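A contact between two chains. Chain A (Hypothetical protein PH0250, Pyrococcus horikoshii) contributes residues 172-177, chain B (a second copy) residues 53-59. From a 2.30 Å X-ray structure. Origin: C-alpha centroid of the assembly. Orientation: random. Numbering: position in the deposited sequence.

Chain A 172-177: EEVVTS
Chain B (53-59) YEFYTRL

The end of a helix in chain A meets the side of a helix in chain B, and an arginine of chain B makes the largest single contribution to the buried surface. Residues 172-174 of chain A are the last turn of a helix that begins earlier; Val175(A), at phi/psi -86/162, is the first residue to leave helical values, and Thr176(A) follows at -95/-26. All of 53-59 in chain B is helical, with phi near -65 and psi near -40, held by backbone bonds such as Arg58(B) N to Glu54(B) O at 3.2 Å. The register is set by two CA pairs: Val174(A) CA lies 6.7 Å from Glu54(B) CA. Thr176(A) CA lies 6.4 Å from Arg58(B) CA. The two chains therefore run in the same general sense here, two residues of the opening chain A turn spanning one turn of the chain B helix. Together the stretches bury 274 Å².

Arg58(B) covers the most surface. Its CA-to-CB bond points toward chain A, and its chain leaves the usual wells at chi1 -120° and chi2 138° before continuing with chi3 59° (p) and chi4 -151°. This path lays the guanidinium against the C-terminal end of the helix, with Glu173(A) O over one face, 3.2 Å from Arg58(B) CZ. Glu173(A) O also lies 3.2 Å from Arg58(B) NH1 and 3.3 Å from Arg58(B) NE, yet neither pair is a hydrogen bond, because N-H bonds lie in the guanidinium plane and the carbonyl approaches from above it. A partly negative oxygen over a delocalised cation is still electrostatically favourable. Arg58(B) CD makes a further close contact with a carbonyl oxygen, 3.6 Å from Val174(A) O. The nonpolar part of the residue is used at Arg58(B) CG, which packs 3.8 Å from the methyl CG2 of Thr176(A), whose chi1 is 51° (p). Threonine suits this place by offering that methyl while its hydroxyl is hydrogen-bonded elsewhere in the structure.

Glu173(A) is next in covered area. Its CA-to-CB bond points sideways, but an extended chain (chi1 -176°, chi2 -178°, both t; chi3 -30°) brings its end nearer. Glu173(A) OE2 stops 4.5 Å from Arg58(B) NH2, beyond a salt bridge, and 3.9 Å from Phe55(B) CE1. Water links the carboxylate to the other terminal nitrogen, NH1. Water 1 accepts from Arg58(B) NH1 at 2.7 Å and lies within hydrogen-bonding distance of Glu173(A) OE2 at 2.7 Å and Glu54(B) OE1 at 2.9 Å, so one molecule can mediate between a cation and two carboxylates. Water 2 also lies near both acids, 2.9 Å from Glu173(A) OE2 and a weak 3.4 Å from Glu54(B) OE1.

Val174(A), chi1 -62° (m), supplies a compact branched surface: its CG1 is 3.9 Å from OE2 of Glu54(B), a residue whose CA-to-CB bond points toward chain A, with chi1 -48° (m), chi2 -179° (t) and chi3 -45°. The carbonyl of Val174(A) is served by water 3, which donates to Val174(A) O at 2.9 Å and accepts weakly from Arg58(B) NH1 at 3.5 Å. No direct hydrogen bond joins the stretches; packing, the carbonyl of Glu173(A) over the guanidinium face, and water make up the contact.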

ATOM      1  N   GLU A 172      -0.841 -18.135  13.864  1.00 16.36           N
ATOM      2  CA  GLU A 172       0.073 -18.120  14.997  1.00 18.42           C
ATOM      3  C   GLU A 172      -0.698 -18.212  16.305  1.00 16.89           C
ATOM      4  O   GLU A 172      -0.209 -18.798  17.273  1.00 18.99           O
ATOM      5  CB  GLU A 172       0.955 -16.863  14.976  1.00 16.79           C
ATOM      6  CG  GLU A 172       1.847 -16.766  13.752  1.00 21.85           C
ATOM      7  CD  GLU A 172       2.895 -15.660  13.856  1.00 25.26           C
ATOM      8  OE1 GLU A 172       2.562 -14.551  14.324  1.00 27.25           O
ATOM      9  OE2 GLU A 172       4.051 -15.895  13.448  1.00 25.39           O
ATOM     10  N   GLU A 173      -1.904 -17.646  16.321  1.00 16.82           N
ATOM     11  CA  GLU A 173      -2.765 -17.667  17.507  1.00 18.22           C
ATOM     12  C   GLU A 173      -3.297 -19.057  17.879  1.00 19.02           C
ATOM     13  O   GLU A 173      -3.339 -19.411  19.063  1.00 18.70           O
ATOM     14  CB  GLU A 173      -3.970 -16.734  17.325  1.00 17.03           C
ATOM     15  CG  GLU A 173      -4.857 -16.623  18.563  1.00 21.52           C
ATOM     16  CD  GLU A 173      -6.088 -15.733  18.350  1.00 25.94           C
ATOM     17  OE1 GLU A 173      -6.018 -14.784  17.537  1.00 25.62           O
ATOM     18  OE2 GLU A 173      -7.122 -15.974  19.013  1.00 24.15           O
ATOM     19  N   VAL A 174      -3.708 -19.837  16.880  1.00 18.74           N
ATOM     20  CA  VAL A 174      -4.269 -21.160  17.145  1.00 17.10           C
ATOM     21  C   VAL A 174      -3.273 -22.291  17.388  1.00 17.43           C
ATOM     22  O   VAL A 174      -3.659 -23.332  17.917  1.00 17.67           O
ATOM     23  CB  VAL A 174      -5.237 -21.609  16.016  1.00 17.96           C
ATOM     24  CG1 VAL A 174      -6.415 -20.638  15.920  1.00 15.85           C
ATOM     25  CG2 VAL A 174      -4.495 -21.704  14.696  1.00 13.35           C
ATOM     26  N   VAL A 175      -2.010 -22.111  17.007  1.00 15.85           N
ATOM     27  CA  VAL A 175      -1.026 -23.165  17.245  1.00 16.07           C
ATOM     28  C   VAL A 175      -0.458 -23.014  18.660  1.00 16.19           C
ATOM     29  O   VAL A 175      -0.601 -21.960  19.275  1.00 16.70           O
ATOM     30  CB  VAL A 175       0.115 -23.147  16.180  1.00 15.91           C
ATOM     31  CG1 VAL A 175      -0.496 -23.208  14.785  1.00 13.79           C
ATOM     32  CG2 VAL A 175       1.002 -21.909  16.334  1.00 12.44           C
ATOM     33  N   THR A 176       0.167 -24.065  19.179  1.00 16.98           N
ATOM     34  CA  THR A 176       0.719 -24.047  20.536  1.00 17.82           C
ATOM     35  C   THR A 176       2.197 -23.681  20.592  1.00 17.85           C
ATOM     36  O   THR A 176       2.689 -23.192  21.606  1.00 18.18           O
ATOM     37  CB  THR A 176       0.528 -25.422  21.227  1.00 19.80           C
ATOM     38  OG1 THR A 176       1.026 -26.456  20.369  1.00 22.58           O
ATOM     39  CG2 THR A 176      -0.953 -25.679  21.523  1.00 20.16           C
ATOM     40  N   SER A 177       2.905 -23.941  19.503  1.00 18.66           N
ATOM     41  CA  SER A 177       4.320 -23.627  19.416  1.00 19.58           C
ATOM     42  C   SER A 177       4.622 -23.108  18.025  1.00 18.48           C
ATOM     43  O   SER A 177       4.003 -23.538  17.044  1.00 18.49           O
ATOM     44  CB  SER A 177       5.179 -24.866  19.684  1.00 20.92           C
ATOM     45  OG  SER A 177       5.196 -25.187  21.064  1.00 28.47           O
TER
ATOM     46  N   TYR B  53     -13.542 -22.487  22.362  1.00 20.17           N
ATOM     47  CA  TYR B  53     -13.023 -23.844  22.189  1.00 21.36           C
ATOM     48  C   TYR B  53     -11.520 -23.825  21.887  1.00 19.92           C
ATOM     49  O   TYR B  53     -10.778 -24.696  22.334  1.00 22.39           O
ATOM     50  CB  TYR B  53     -13.749 -24.547  21.046  1.00 21.55           C
ATOM     51  CG  TYR B  53     -13.083 -25.832  20.611  1.00 24.38           C
ATOM     52  CD1 TYR B  53     -13.306 -27.030  21.295  1.00 24.80           C
ATOM     53  CD2 TYR B  53     -12.220 -25.848  19.517  1.00 22.31           C
ATOM     54  CE1 TYR B  53     -12.685 -28.211  20.894  1.00 24.87           C
ATOM     55  CE2 TYR B  53     -11.596 -27.017  19.112  1.00 23.47           C
ATOM     56  CZ  TYR B  53     -11.830 -28.193  19.802  1.00 26.20           C
ATOM     57  OH  TYR B  53     -11.192 -29.345  19.398  1.00 29.27           O
ATOM     58  N   GLU B  54     -11.076 -22.831  21.126  1.00 19.76           N
ATOM     59  CA  GLU B  54      -9.664 -22.711  20.771  1.00 19.65           C
ATOM     60  C   GLU B  54      -8.810 -22.376  22.004  1.00 19.52           C
ATOM     61  O   GLU B  54      -7.733 -22.939  22.191  1.00 17.19           O
ATOM     62  CB  GLU B  54      -9.484 -21.633  19.698  1.00 21.42           C
ATOM     63  CG  GLU B  54     -10.459 -21.755  18.532  1.00 24.29           C
ATOM     64  CD  GLU B  54     -10.243 -20.696  17.454  1.00 27.32           C
ATOM     65  OE1 GLU B  54     -10.064 -19.503  17.795  1.00 26.30           O
ATOM     66  OE2 GLU B  54     -10.266 -21.057  16.260  1.00 29.46           O
ATOM     67  N   PHE B  55      -9.292 -21.456  22.835  1.00 19.47           N
ATOM     68  CA  PHE B  55      -8.569 -21.079  24.045  1.00 20.07           C
ATOM     69  C   PHE B  55      -8.497 -22.299  24.961  1.00 20.84           C
ATOM     70  O   PHE B  55      -7.449 -22.622  25.521  1.00 21.09           O
ATOM     71  CB  PHE B  55      -9.296 -19.939  24.765  1.00 18.69           C
ATOM     72  CG  PHE B  55      -8.944 -18.567  24.255  1.00 20.55           C
ATOM     73  CD1 PHE B  55      -9.127 -18.234  22.916  1.00 18.77           C
ATOM     74  CD2 PHE B  55      -8.432 -17.600  25.122  1.00 18.89           C
ATOM     75  CE1 PHE B  55      -8.805 -16.958  22.445  1.00 18.70           C
ATOM     76  CE2 PHE B  55      -8.107 -16.320  24.662  1.00 19.09           C
ATOM     77  CZ  PHE B  55      -8.294 -15.998  23.319  1.00 18.64           C
ATOM     78  N   TYR B  56      -9.631 -22.977  25.084  1.00 21.46           N
ATOM     79  CA  TYR B  56      -9.770 -24.166  25.916  1.00 20.93           C
ATOM     80  C   TYR B  56      -8.779 -25.268  25.549  1.00 20.05           C
ATOM     81  O   TYR B  56      -8.039 -25.766  26.406  1.00 19.72           O
ATOM     82  CB  TYR B  56     -11.199 -24.692  25.784  1.00 24.74           C
ATOM     83  CG  TYR B  56     -11.469 -25.991  26.498  1.00 28.32           C
ATOM     84  CD1 TYR B  56     -11.704 -26.021  27.870  1.00 28.75           C
ATOM     85  CD2 TYR B  56     -11.501 -27.195  25.794  1.00 29.95           C
ATOM     86  CE1 TYR B  56     -11.969 -27.217  28.525  1.00 32.74           C
ATOM     87  CE2 TYR B  56     -11.762 -28.396  26.439  1.00 32.89           C
ATOM     88  CZ  TYR B  56     -11.995 -28.401  27.804  1.00 32.60           C
ATOM     89  OH  TYR B  56     -12.242 -29.592  28.447  1.00 35.19           O
ATOM     90  N   THR B  57      -8.757 -25.649  24.274  1.00 18.29           N
ATOM     91  CA  THR B  57      -7.853 -26.704  23.832  1.00 19.03           C
ATOM     92  C   THR B  57      -6.380 -26.345  24.014  1.00 16.86           C
ATOM     93  O   THR B  57      -5.564 -27.202  24.345  1.00 15.48           O
ATOM     94  CB  THR B  57      -8.105 -27.087  22.346  1.00 20.84           C
ATOM     95  OG1 THR B  57      -8.050 -25.916  21.526  1.00 24.61           O
ATOM     96  CG2 THR B  57      -9.472 -27.743  22.193  1.00 21.35           C
ATOM     97  N   ARG B  58      -6.043 -25.077  23.813  1.00 14.44           N
ATOM     98  CA  ARG B  58      -4.658 -24.644  23.961  1.00 17.10           C
ATOM     99  C   ARG B  58      -4.245 -24.753  25.429  1.00 16.76           C
ATOM    100  O   ARG B  58      -3.149 -25.207  25.743  1.00 15.58           O
ATOM    101  CB  ARG B  58      -4.506 -23.203  23.470  1.00 17.30           C
ATOM    102  CG  ARG B  58      -3.531 -23.013  22.320  1.00 21.32           C
ATOM    103  CD  ARG B  58      -4.105 -22.044  21.276  1.00 21.25           C
ATOM    104  NE  ARG B  58      -4.388 -20.758  21.886  1.00 20.57           N
ATOM    105  CZ  ARG B  58      -5.331 -19.910  21.487  1.00 19.28           C
ATOM    106  NH1 ARG B  58      -6.109 -20.195  20.455  1.00 17.59           N
ATOM    107  NH2 ARG B  58      -5.486 -18.769  22.130  1.00 20.66           N
ATOM    108  N   LEU B  59      -5.135 -24.336  26.323  1.00 17.98           N
ATOM    109  CA  LEU B  59      -4.864 -24.401  27.754  1.00 20.24           C
ATOM    110  C   LEU B  59      -4.793 -25.852  28.227  1.00 22.01           C
ATOM    111  O   LEU B  59      -3.975 -26.193  29.082  1.00 23.21           O
ATOM    112  CB  LEU B  59      -5.955 -23.659  28.533  1.00 17.99           C
ATOM    113  CG  LEU B  59      -5.961 -22.135  28.423  1.00 19.76           C
ATOM    114  CD1 LEU B  59      -7.269 -21.580  28.955  1.00 19.91           C
ATOM    115  CD2 LEU B  59      -4.769 -21.563  29.200  1.00 19.00           C
TER
HETATM  116  O   HOH W   1      -7.961 -18.481  19.512  1.00 22.98           O
HETATM  117  O   HOH W   2      -9.389 -16.234  17.295  1.00 33.89           O
HETATM  118  O   HOH W   3      -6.272 -23.360  19.088  1.00 15.54           O